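Local coordinates for protein phospholipase C-beta (PLC-beta) (Sepia officinalis, PDB 3QR0) that belongs to the phospholipase C-beta family and joins PH, EF-hand, TIM-barrel and C2 domains in one calcium-binding chain, at residues A[67-71]-A[752-758]; A[46-51]-A[156-161]; A[730-734]-A[748-753]. One frame throughout, in Å; residues are numbered along the deposited sequence.

Interaction 1. Residues A[67-71]-A[752-758]; sequences LAYVR and NESNRPL
A68 and P757 mark the nearest pass of the two backbones, CA to CA 6.5 Å, and no backbone-to-backbone hydrogen bond crosses, so side chains make the bridge. R756 does most of it. Its chain bends at chi2 (-65°) and carries the guanidinium to the backbone carbonyls of 67-71, where NH1 gives one hydrogen bond to A68 O at 2.7 Å and another to V70 O at 3.1 Å. Both oxygens lie near the guanidinium plane, but NH1 stands above each carbonyl plane instead of on a lone pair. This is where the PH domain meets the C2 beta-sandwich, whose loop 752-756 opens with a type I turn from N752 to N755. Within that loop N752 OD1 accepts the backbone N of R756 (3.0 Å) and so steadies the root of the arginine. The R71 guanidinium lies flat on that of R756, planes 20° apart and centres 4.4 Å apart. R71 is held by its edge: NH2 donates to S754 OG at 2.9 Å, a water ties NH1 to S754 O, and NE bonds to G111 O. Farther along, Y69 OH donates to P757 O at 2.5 Å, in the carbonyl plane and on a lone pair.

Interaction 2. Residues A[46-51]-A[156-161]; sequences DPKGYF and EKLYFR. With GOL (glycerol), chain F.
K48 lays its aliphatic chain across the F160 ring, CG standing 3.6 Å from the ring centroid and almost on its normal, a CH-pi contact, while P47 CD touches F160 CD2 at 4.0 Å. R161 repeats the theme more loosely on F51: its CG sits over the face, offset toward the rim, and K157 O meets the edge of the same ring at CE2, 3.6 Å away. Between these pairs K157 runs fully extended along a face of Y50 and past F51, its CE 3.6 Å from F51 CZ. In this way a loop of the PH domain beds on helix 151-165 of the EF-hand region through hydrocarbon and rings, with no direct hydrogen bond across. Polar ends are linked at one remove. A water joins Y50 OH to E156 OE1, a second joins Y50 O to K157 NZ, and NZ also forms a salt bridge with D66. A glycerol, probably from the crystallisation liquor, takes a bond from K48 NZ and gives one to E156 OE1. At the start of the loop, beside F160, D46 fixes its shape: OD1 accepts K48 N (3.0 Å) in an Asx turn, and OD2 is gripped by both Y50 N (2.8 Å) and F51 N (2.6 Å).

Interaction 3. Residues A[730-734]-A[748-753]; sequences FIGHR and VPLRNE
H733 and R751 form a single antiparallel bridge, hydrogen-bonded both ways: H733 N to R751 O at 2.9 Å and R751 N to H733 O at 2.7 Å. The strands cross at 121°, so the pairing goes no further. They belong to different sheets of the C2 sandwich, 730-737 beside 718-725 and 746-751 beside 761-771, and the bridge joins the two sheets at their edges. Packing is close here. I731 and G732, both facing V723, form a classic beta bulge, and G732, without a side chain, packs its CA 3.3 Å from R751 O, close beside L750. On the R734 side, the CG of that arginine rests on V748 CG1 at 3.5 Å; a bend at chi2 (66°) then sends the chain alongside P749, where NH1 bonds to P749 O at 2.9 Å, on a lone pair. The R751 guanidinium stacks on it, planes 21° apart and centres 3.8 Å apart.

The H733 ring, itself buried, presents its edge between the two parts: NE2 makes a weak bond to N752 O at 3.2 Å and shares a water with E753 O, while ND1 is paired with R720. Looser packing is confined to F730 and E753, both partly exposed, which slide past each other, F730 CD2 coming to 3.3 Å from E753 OE2 without a polar bond.

The stacked arginines carry like charge, yet each has a polar partner at its rim: P749 O for R734, and E615, in a salt bridge to NH1, for R751. That carboxylate probably offsets part of the repulsion and lets two flat cations lie together in a buried place.

How the interactions relate
Interactions 1 and 3 are buried and lie about 10 Å apart by their centres; they share N752 and E753, and L758 N probably bonds to L750 O between them. Interaction 3 works inside the C2 domain, joining its sheets, whereas interaction 1 joins the adjoining loop to the PH domain. Each stacks two arginines whose N-H groups meet oxygen acceptors; in interaction 3 an acid probably also eases the like charge. Interaction 2 sits farther out, partly buried, and relies on rings and aliphatic chains with water at the polar ends. Interaction 1 touches both others, 67-71 toward interaction 2 through L67 N and Y50 O, 752-758 toward interaction 3; interactions 2 and 3 do not meet.

Interaction 1. Residues A[67-71]-A[752-758]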
loop_
_atom_site.group_PDB
_atom_site.type_symbol
_atom_site.label_atom_id
_atom_site.label_comp_id
_atom_site.label_asym_id
_atom_site.label_seq_id
_atom_site.Cartn_x
_atom_site.Cartn_y
_atom_site.Cartn_z
ATOM N N LEU A 67 -14.948 -5.354 -3.028
ATOM C CA LEU A 67 -13.693 -6.105 -3.047
ATOM C C LEU A 67 -12.462 -5.220 -2.806
ATOM O O LEU A 67 -11.381 -5.736 -2.518
ATOM C CB LEU A 67 -13.545 -6.880 -4.357
ATOM C CG LEU A 67 -14.562 -8.000 -4.591
ATOM C CD1 LEU A 67 -14.246 -8.742 -5.875
ATOM C CD2 LEU A 67 -14.607 -8.973 -3.416
ATOM N N ALA A 68 -12.641 -3.902 -2.895
ATOM C CA ALA A 68 -11.601 -2.940 -2.522
ATOM C C ALA A 68 -11.134 -3.097 -1.067
ATOM O O ALA A 68 -10.021 -2.705 -0.739
ATOM C CB ALA A 68 -12.084 -1.517 -2.761
ATOM N N TYR A 69 -11.984 -3.650 -0.203
ATOM C CA TYR A 69 -11.638 -3.822 1.209
ATOM C C TYR A 69 -11.563 -5.290 1.644
ATOM O O TYR A 69 -11.406 -5.581 2.826
ATOM C CB TYR A 69 -12.612 -3.014 2.064
ATOM C CG TYR A 69 -12.763 -1.601 1.529
ATOM C CD1 TYR A 69 -11.667 -0.747 1.466
ATOM C CD2 TYR A 69 -13.984 -1.137 1.048
ATOM C CE1 TYR A 69 -11.782 0.536 0.948
ATOM C CE2 TYR A 69 -14.111 0.146 0.527
ATOM C CZ TYR A 69 -13.009 0.976 0.481
ATOM O OH TYR A 69 -13.128 2.249 -0.027
ATOM N N VAL A 70 -11.648 -6.212 0.688
ATOM C CA VAL A 70 -11.472 -7.631 0.988
ATOM C C VAL A 70 -9.980 -7.892 1.195
ATOM O O VAL A 70 -9.144 -7.449 0.400
ATOM C CB VAL A 70 -12.057 -8.541 -0.113
ATOM C CG1 VAL A 70 -11.520 -9.963 0.019
ATOM C CG2 VAL A 70 -13.588 -8.525 -0.039
ATOM N N ARG A 71 -9.662 -8.579 2.287
ATOM C CA ARG A 71 -8.275 -8.802 2.704
ATOM C C ARG A 71 -7.806 -10.212 2.413
ATOM O O ARG A 71 -6.660 -10.433 2.022
ATOM C CB ARG A 71 -8.136 -8.513 4.201
ATOM C CG ARG A 71 -8.453 -7.073 4.579
ATOM C CD ARG A 71 -7.437 -6.113 4.014
ATOM N NE ARG A 71 -7.839 -4.716 4.157
ATOM C CZ ARG A 71 -7.062 -3.674 3.873
ATOM N NH1 ARG A 71 -5.820 -3.847 3.438
ATOM N NH2 ARG A 71 -7.529 -2.445 4.036
ATOM N N ASN A 752 -7.031 5.261 1.527
ATOM C CA ASN A 752 -7.088 5.320 2.983
ATOM C C ASN A 752 -5.697 5.030 3.557
ATOM O O ASN A 752 -4.726 4.928 2.804
ATOM C CB ASN A 752 -8.199 4.420 3.562
ATOM C CG ASN A 752 -7.995 2.940 3.294
ATOM O OD1 ASN A 752 -6.885 2.467 3.050
ATOM N ND2 ASN A 752 -9.093 2.191 3.353
ATOM N N GLU A 753 -5.599 4.915 4.876
ATOM C CA GLU A 753 -4.295 4.757 5.536
ATOM C C GLU A 753 -3.603 3.452 5.168
ATOM O O GLU A 753 -2.372 3.398 5.118
ATOM C CB GLU A 753 -4.434 4.835 7.055
ATOM C CG GLU A 753 -4.918 6.166 7.584
ATOM C CD GLU A 753 -6.425 6.224 7.765
ATOM O OE1 GLU A 753 -7.159 5.507 7.041
ATOM O OE2 GLU A 753 -6.874 6.998 8.635
ATOM N N SER A 754 -4.390 2.408 4.897
ATOM C CA SER A 754 -3.841 1.111 4.467
ATOM C C SER A 754 -3.537 1.071 2.966
ATOM O O SER A 754 -3.181 0.025 2.427
ATOM C CB SER A 754 -4.799 -0.031 4.828
ATOM O OG SER A 754 -5.970 -0.002 4.030
ATOM N N ASN A 755 -3.690 2.218 2.306
ATOM C CA ASN A 755 -3.461 2.379 0.871
ATOM C C ASN A 755 -4.464 1.639 -0.014
ATOM O O ASN A 755 -4.154 1.305 -1.152
ATOM C CB ASN A 755 -2.017 2.011 0.470
ATOM C CG ASN A 755 -1.541 2.769 -0.774
ATOM O OD1 ASN A 755 -1.887 3.937 -0.979
ATOM N ND2 ASN A 755 -0.749 2.106 -1.606
ATOM N N ARG A 756 -5.668 1.400 0.496
ATOM C CA ARG A 756 -6.753 0.902 -0.345
ATOM C C ARG A 756 -7.603 2.078 -0.837
ATOM O O ARG A 756 -7.711 3.098 -0.151
ATOM C CB ARG A 756 -7.612 -0.128 0.399
ATOM C CG ARG A 756 -6.916 -1.482 0.619
ATOM C CD ARG A 756 -6.645 -2.192 -0.707
ATOM N NE ARG A 756 -6.094 -3.536 -0.542
ATOM C CZ ARG A 756 -6.810 -4.650 -0.393
ATOM N NH1 ARG A 756 -8.139 -4.621 -0.368
ATOM N NH2 ARG A 756 -6.184 -5.813 -0.256
ATOM N N PRO A 757 -8.219 1.935 -2.025
ATOM C CA PRO A 757 -8.980 3.039 -2.612
ATOM C C PRO A 757 -10.201 3.460 -1.788
ATOM O O PRO A 757 -10.950 2.613 -1.297
ATOM C CB PRO A 757 -9.438 2.482 -3.975
ATOM C CG PRO A 757 -8.687 1.233 -4.195
ATOM C CD PRO A 757 -8.275 0.720 -2.860
ATOM N N LEU A 758 -10.386 4.765 -1.643
ATOM C CA LEU A 758 -11.645 5.305 -1.146
ATOM C C LEU A 758 -12.767 5.070 -2.154
ATOM O O LEU A 758 -13.927 4.977 -1.772
ATOM C CB LEU A 758 -11.530 6.812 -0.872
ATOM C CG LEU A 758 -11.100 7.235 0.528
ATOM C CD1 LEU A 758 -9.700 6.767 0.808
ATOM C CD2 LEU A 758 -11.216 8.750 0.680
HETATM O O HOH W 1 -3.588 -2.584 2.853
#

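Interaction 2. Residues A[46-51]-A[156-161]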
loop_
_atom_site.group_PDB
_atom_site.type_symbol
_atom_site.label_atom_id
_atom_site.label_comp_id
_atom_site.label_asym_id
_atom_site.label_seq_id
_atom_site.Cartn_x
_atom_site.Cartn_y
_atom_site.Cartn_z
ATOM N N ASP A 46 -19.862 -9.189 -9.956
ATOM C CA ASP A 46 -20.176 -8.400 -11.148
ATOM C C ASP A 46 -19.136 -8.702 -12.244
ATOM O O ASP A 46 -18.035 -9.183 -11.950
ATOM C CB ASP A 46 -20.240 -6.909 -10.839
ATOM C CG ASP A 46 -18.884 -6.323 -10.552
ATOM O OD1 ASP A 46 -18.311 -5.683 -11.459
ATOM O OD2 ASP A 46 -18.387 -6.528 -9.423
ATOM N N PRO A 47 -19.480 -8.430 -13.515
ATOM C CA PRO A 47 -18.567 -8.793 -14.603
ATOM C C PRO A 47 -17.176 -8.137 -14.571
ATOM O O PRO A 47 -16.272 -8.627 -15.252
ATOM C CB PRO A 47 -19.331 -8.365 -15.863
ATOM C CG PRO A 47 -20.749 -8.322 -15.464
ATOM C CD PRO A 47 -20.759 -7.901 -14.023
ATOM N N LYS A 48 -16.997 -7.061 -13.804
ATOM C CA LYS A 48 -15.686 -6.395 -13.709
ATOM C C LYS A 48 -14.867 -6.802 -12.484
ATOM O O LYS A 48 -13.763 -6.299 -12.298
ATOM C CB LYS A 48 -15.859 -4.870 -13.710
ATOM C CG LYS A 48 -16.513 -4.319 -14.972
ATOM C CD LYS A 48 -15.673 -4.594 -16.205
ATOM C CE LYS A 48 -16.036 -3.662 -17.355
ATOM N NZ LYS A 48 -15.066 -3.763 -18.476
ATOM N N GLY A 49 -15.399 -7.698 -11.653
ATOM C CA GLY A 49 -14.697 -8.154 -10.454
ATOM C C GLY A 49 -14.522 -7.084 -9.381
ATOM O O GLY A 49 -13.457 -6.982 -8.772
ATOM N N TYR A 50 -15.566 -6.291 -9.143
ATOM C CA TYR A 50 -15.518 -5.218 -8.141
ATOM C C TYR A 50 -16.312 -5.506 -6.875
ATOM O O TYR A 50 -15.983 -4.974 -5.812
ATOM C CB TYR A 50 -16.024 -3.901 -8.732
ATOM C CG TYR A 50 -15.172 -3.351 -9.853
ATOM C CD1 TYR A 50 -13.777 -3.456 -9.819
ATOM C CD2 TYR A 50 -15.751 -2.701 -10.933
ATOM C CE1 TYR A 50 -12.994 -2.946 -10.835
ATOM C CE2 TYR A 50 -14.966 -2.178 -11.957
ATOM C CZ TYR A 50 -13.589 -2.306 -11.897
ATOM O OH TYR A 50 -12.791 -1.801 -12.897
ATOM N N PHE A 51 -17.359 -6.322 -6.995
ATOM C CA PHE A 51 -18.261 -6.612 -5.885
ATOM C C PHE A 51 -18.606 -8.083 -5.812
ATOM O O PHE A 51 -18.764 -8.736 -6.844
ATOM C CB PHE A 51 -19.581 -5.849 -6.053
ATOM C CG PHE A 51 -19.428 -4.360 -6.093
ATOM C CD1 PHE A 51 -19.273 -3.636 -4.922
ATOM C CD2 PHE A 51 -19.465 -3.677 -7.302
ATOM C CE1 PHE A 51 -19.133 -2.248 -4.953
ATOM C CE2 PHE A 51 -19.323 -2.292 -7.345
ATOM C CZ PHE A 51 -19.162 -1.578 -6.170
ATOM N N GLU A 156 -17.259 3.906 -13.609
ATOM C CA GLU A 156 -17.716 2.647 -14.194
ATOM C C GLU A 156 -18.017 1.584 -13.122
ATOM O O GLU A 156 -18.962 0.813 -13.262
ATOM C CB GLU A 156 -16.687 2.118 -15.200
ATOM C CG GLU A 156 -17.177 0.939 -16.029
ATOM C CD GLU A 156 -16.096 0.353 -16.924
ATOM O OE1 GLU A 156 -14.936 0.225 -16.475
ATOM O OE2 GLU A 156 -16.414 -0.002 -18.074
ATOM N N LYS A 157 -17.213 1.544 -12.064
ATOM C CA LYS A 157 -17.487 0.680 -10.907
ATOM C C LYS A 157 -18.863 0.971 -10.298
ATOM O O LYS A 157 -19.648 0.050 -10.040
ATOM C CB LYS A 157 -16.402 0.851 -9.844
ATOM C CG LYS A 157 -16.659 0.095 -8.551
ATOM C CD LYS A 157 -15.385 -0.058 -7.732
ATOM C CE LYS A 157 -15.683 -0.611 -6.344
ATOM N NZ LYS A 157 -14.434 -0.902 -5.580
ATOM N N LEU A 158 -19.149 2.252 -10.081
ATOM C CA LEU A 158 -20.461 2.683 -9.611
ATOM C C LEU A 158 -21.552 2.269 -10.600
ATOM O O LEU A 158 -22.629 1.816 -10.189
ATOM C CB LEU A 158 -20.486 4.204 -9.404
ATOM C CG LEU A 158 -21.809 4.841 -8.979
ATOM C CD1 LEU A 158 -22.299 4.244 -7.663
ATOM C CD2 LEU A 158 -21.664 6.348 -8.866
ATOM N N TYR A 159 -21.275 2.432 -11.894
ATOM C CA TYR A 159 -22.213 2.026 -12.943
ATOM C C TYR A 159 -22.541 0.536 -12.838
ATOM O O TYR A 159 -23.705 0.141 -12.934
ATOM C CB TYR A 159 -21.658 2.342 -14.341
ATOM C CG TYR A 159 -22.530 1.839 -15.470
ATOM C CD1 TYR A 159 -23.619 2.577 -15.909
ATOM C CD2 TYR A 159 -22.273 0.615 -16.086
ATOM C CE1 TYR A 159 -24.436 2.115 -16.940
ATOM C CE2 TYR A 159 -23.083 0.143 -17.123
ATOM C CZ TYR A 159 -24.160 0.900 -17.541
ATOM O OH TYR A 159 -24.967 0.451 -18.558
ATOM N N PHE A 160 -21.515 -0.288 -12.646
ATOM C CA PHE A 160 -21.730 -1.731 -12.529
ATOM C C PHE A 160 -22.422 -2.121 -11.227
ATOM O O PHE A 160 -23.180 -3.098 -11.199
ATOM C CB PHE A 160 -20.429 -2.507 -12.724
ATOM C CG PHE A 160 -20.146 -2.822 -14.158
ATOM C CD1 PHE A 160 -19.445 -1.927 -14.957
ATOM C CD2 PHE A 160 -20.621 -3.995 -14.727
ATOM C CE1 PHE A 160 -19.194 -2.207 -16.294
ATOM C CE2 PHE A 160 -20.370 -4.285 -16.068
ATOM C CZ PHE A 160 -19.657 -3.386 -16.850
ATOM N N ARG A 161 -22.194 -1.357 -10.164
ATOM C CA ARG A 161 -22.952 -1.557 -8.941
ATOM C C ARG A 161 -24.440 -1.325 -9.215
ATOM O O ARG A 161 -25.285 -2.149 -8.854
ATOM C CB ARG A 161 -22.486 -0.639 -7.815
ATOM C CG ARG A 161 -23.044 -1.083 -6.481
ATOM C CD ARG A 161 -22.836 -0.094 -5.373
ATOM N NE ARG A 161 -23.817 -0.303 -4.307
ATOM C CZ ARG A 161 -23.710 0.158 -3.064
ATOM N NH1 ARG A 161 -22.646 0.857 -2.681
ATOM N NH2 ARG A 161 -24.677 -0.096 -2.191
HETATM C C1 GOL F . -11.340 -0.784 -16.927
HETATM O O1 GOL F . -11.108 0.334 -17.753
HETATM C C2 GOL F . -12.071 -1.848 -17.736
HETATM O O2 GOL F . -13.448 -1.546 -17.775
HETATM C C3 GOL F . -11.872 -3.237 -17.142
HETATM O O3 GOL F . -11.764 -4.194 -18.174
HETATM O O HOH W 2 -13.709 0.259 -14.089
HETATM O O HOH W 3 -13.547 -3.462 -5.895
#

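Interaction 3. Residues A[730-734]-A[748-753]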
loop_
_atom_site.group_PDB
_atom_site.type_symbol
_atom_site.label_atom_id
_atom_site.label_comp_id
_atom_site.label_asym_id
_atom_site.label_seq_id
_atom_site.Cartn_x
_atom_site.Cartn_y
_atom_site.Cartn_z
ATOM N N PHE A 730 -8.756 13.036 9.029
ATOM C CA PHE A 730 -8.213 12.475 7.800
ATOM C C PHE A 730 -9.319 11.966 6.876
ATOM O O PHE A 730 -10.242 11.293 7.326
ATOM C CB PHE A 730 -7.280 11.325 8.169
ATOM C CG PHE A 730 -6.631 10.657 6.996
ATOM C CD1 PHE A 730 -5.480 11.183 6.436
ATOM C CD2 PHE A 730 -7.150 9.478 6.477
ATOM C CE1 PHE A 730 -4.867 10.554 5.366
ATOM C CE2 PHE A 730 -6.543 8.847 5.407
ATOM C CZ PHE A 730 -5.401 9.386 4.853
ATOM N N ILE A 731 -9.225 12.290 5.586
ATOM C CA ILE A 731 -10.171 11.781 4.591
ATOM C C ILE A 731 -9.475 10.766 3.695
ATOM O O ILE A 731 -9.904 9.614 3.590
ATOM C CB ILE A 731 -10.759 12.911 3.728
ATOM C CG1 ILE A 731 -11.642 13.826 4.577
ATOM C CG2 ILE A 731 -11.553 12.337 2.564
ATOM C CD1 ILE A 731 -12.025 15.102 3.873
ATOM N N GLY A 732 -8.406 11.203 3.041
ATOM C CA GLY A 732 -7.643 10.338 2.156
ATOM C C GLY A 732 -6.313 10.948 1.770
ATOM O O GLY A 732 -6.048 12.122 2.046
ATOM N N HIS A 733 -5.469 10.142 1.139
ATOM C CA HIS A 733 -4.164 10.597 0.709
ATOM C C HIS A 733 -3.713 9.856 -0.544
ATOM O O HIS A 733 -4.370 8.919 -1.006
ATOM C CB HIS A 733 -3.141 10.406 1.839
ATOM C CG HIS A 733 -2.601 9.015 1.936
ATOM N ND1 HIS A 733 -1.251 8.744 1.957
ATOM C CD2 HIS A 733 -3.227 7.814 1.986
ATOM C CE1 HIS A 733 -1.068 7.435 2.017
ATOM N NE2 HIS A 733 -2.252 6.848 2.040
ATOM N N ARG A 734 -2.586 10.291 -1.089
ATOM C CA ARG A 734 -1.938 9.584 -2.187
ATOM C C ARG A 734 -0.441 9.878 -2.180
ATOM O O ARG A 734 -0.040 11.039 -2.150
ATOM C CB ARG A 734 -2.558 9.987 -3.528
ATOM C CG ARG A 734 -2.110 9.139 -4.717
ATOM C CD ARG A 734 -2.594 7.702 -4.610
ATOM N NE ARG A 734 -2.127 6.906 -5.746
ATOM C CZ ARG A 734 -2.819 6.671 -6.859
ATOM N NH1 ARG A 734 -4.057 7.141 -7.018
ATOM N NH2 ARG A 734 -2.268 5.941 -7.823
ATOM N N VAL A 748 -6.281 12.351 -9.117
ATOM C CA VAL A 748 -5.532 11.609 -8.119
ATOM C C VAL A 748 -6.526 10.896 -7.203
ATOM O O VAL A 748 -6.930 11.453 -6.182
ATOM C CB VAL A 748 -4.640 12.570 -7.294
ATOM C CG1 VAL A 748 -3.740 11.790 -6.339
ATOM C CG2 VAL A 748 -3.806 13.448 -8.213
ATOM N N PRO A 749 -6.960 9.676 -7.586
ATOM C CA PRO A 749 -7.832 8.918 -6.690
ATOM C C PRO A 749 -7.188 8.735 -5.323
ATOM O O PRO A 749 -6.011 8.372 -5.227
ATOM C CB PRO A 749 -8.004 7.576 -7.411
ATOM C CG PRO A 749 -7.807 7.916 -8.862
ATOM C CD PRO A 749 -6.759 8.986 -8.873
ATOM N N LEU A 750 -7.952 9.013 -4.277
ATOM C CA LEU A 750 -7.431 8.970 -2.917
ATOM C C LEU A 750 -7.475 7.571 -2.304
ATOM O O LEU A 750 -8.320 6.742 -2.650
ATOM C CB LEU A 750 -8.204 9.944 -2.034
ATOM C CG LEU A 750 -8.083 11.414 -2.424
ATOM C CD1 LEU A 750 -9.022 12.268 -1.560
ATOM C CD2 LEU A 750 -6.639 11.891 -2.284
ATOM N N ARG A 751 -6.549 7.340 -1.380
ATOM C CA ARG A 751 -6.402 6.084 -0.664
ATOM C C ARG A 751 -6.601 6.306 0.825
ATOM O O ARG A 751 -6.381 7.418 1.335
ATOM C CB ARG A 751 -4.996 5.532 -0.884
ATOM C CG ARG A 751 -4.624 5.370 -2.341
ATOM C CD ARG A 751 -5.320 4.175 -2.926
ATOM N NE ARG A 751 -5.047 4.004 -4.352
ATOM C CZ ARG A 751 -3.890 3.591 -4.865
ATOM N NH1 ARG A 751 -2.847 3.317 -4.088
ATOM N NH2 ARG A 751 -3.773 3.457 -6.178
ATOM N N ASN A 752 -7.031 5.261 1.527
ATOM C CA ASN A 752 -7.088 5.320 2.983
ATOM C C ASN A 752 -5.697 5.030 3.557
ATOM O O ASN A 752 -4.726 4.928 2.804
ATOM C CB ASN A 752 -8.199 4.420 3.562
ATOM C CG ASN A 752 -7.995 2.940 3.294
ATOM O OD1 ASN A 752 -6.885 2.467 3.050
ATOM N ND2 ASN A 752 -9.093 2.191 3.353
ATOM N N GLU A 753 -5.599 4.915 4.876
ATOM C CA GLU A 753 -4.295 4.757 5.536
ATOM C C GLU A 753 -3.603 3.452 5.168
ATOM O O GLU A 753 -2.372 3.398 5.118
ATOM C CB GLU A 753 -4.434 4.835 7.055
ATOM C CG GLU A 753 -4.918 6.166 7.584
ATOM C CD GLU A 753 -6.425 6.224 7.765
ATOM O OE1 GLU A 753 -7.159 5.507 7.041
ATOM O OE2 GLU A 753 -6.874 6.998 8.635
HETATM O O HOH W 4 -1.044 4.239 2.671
#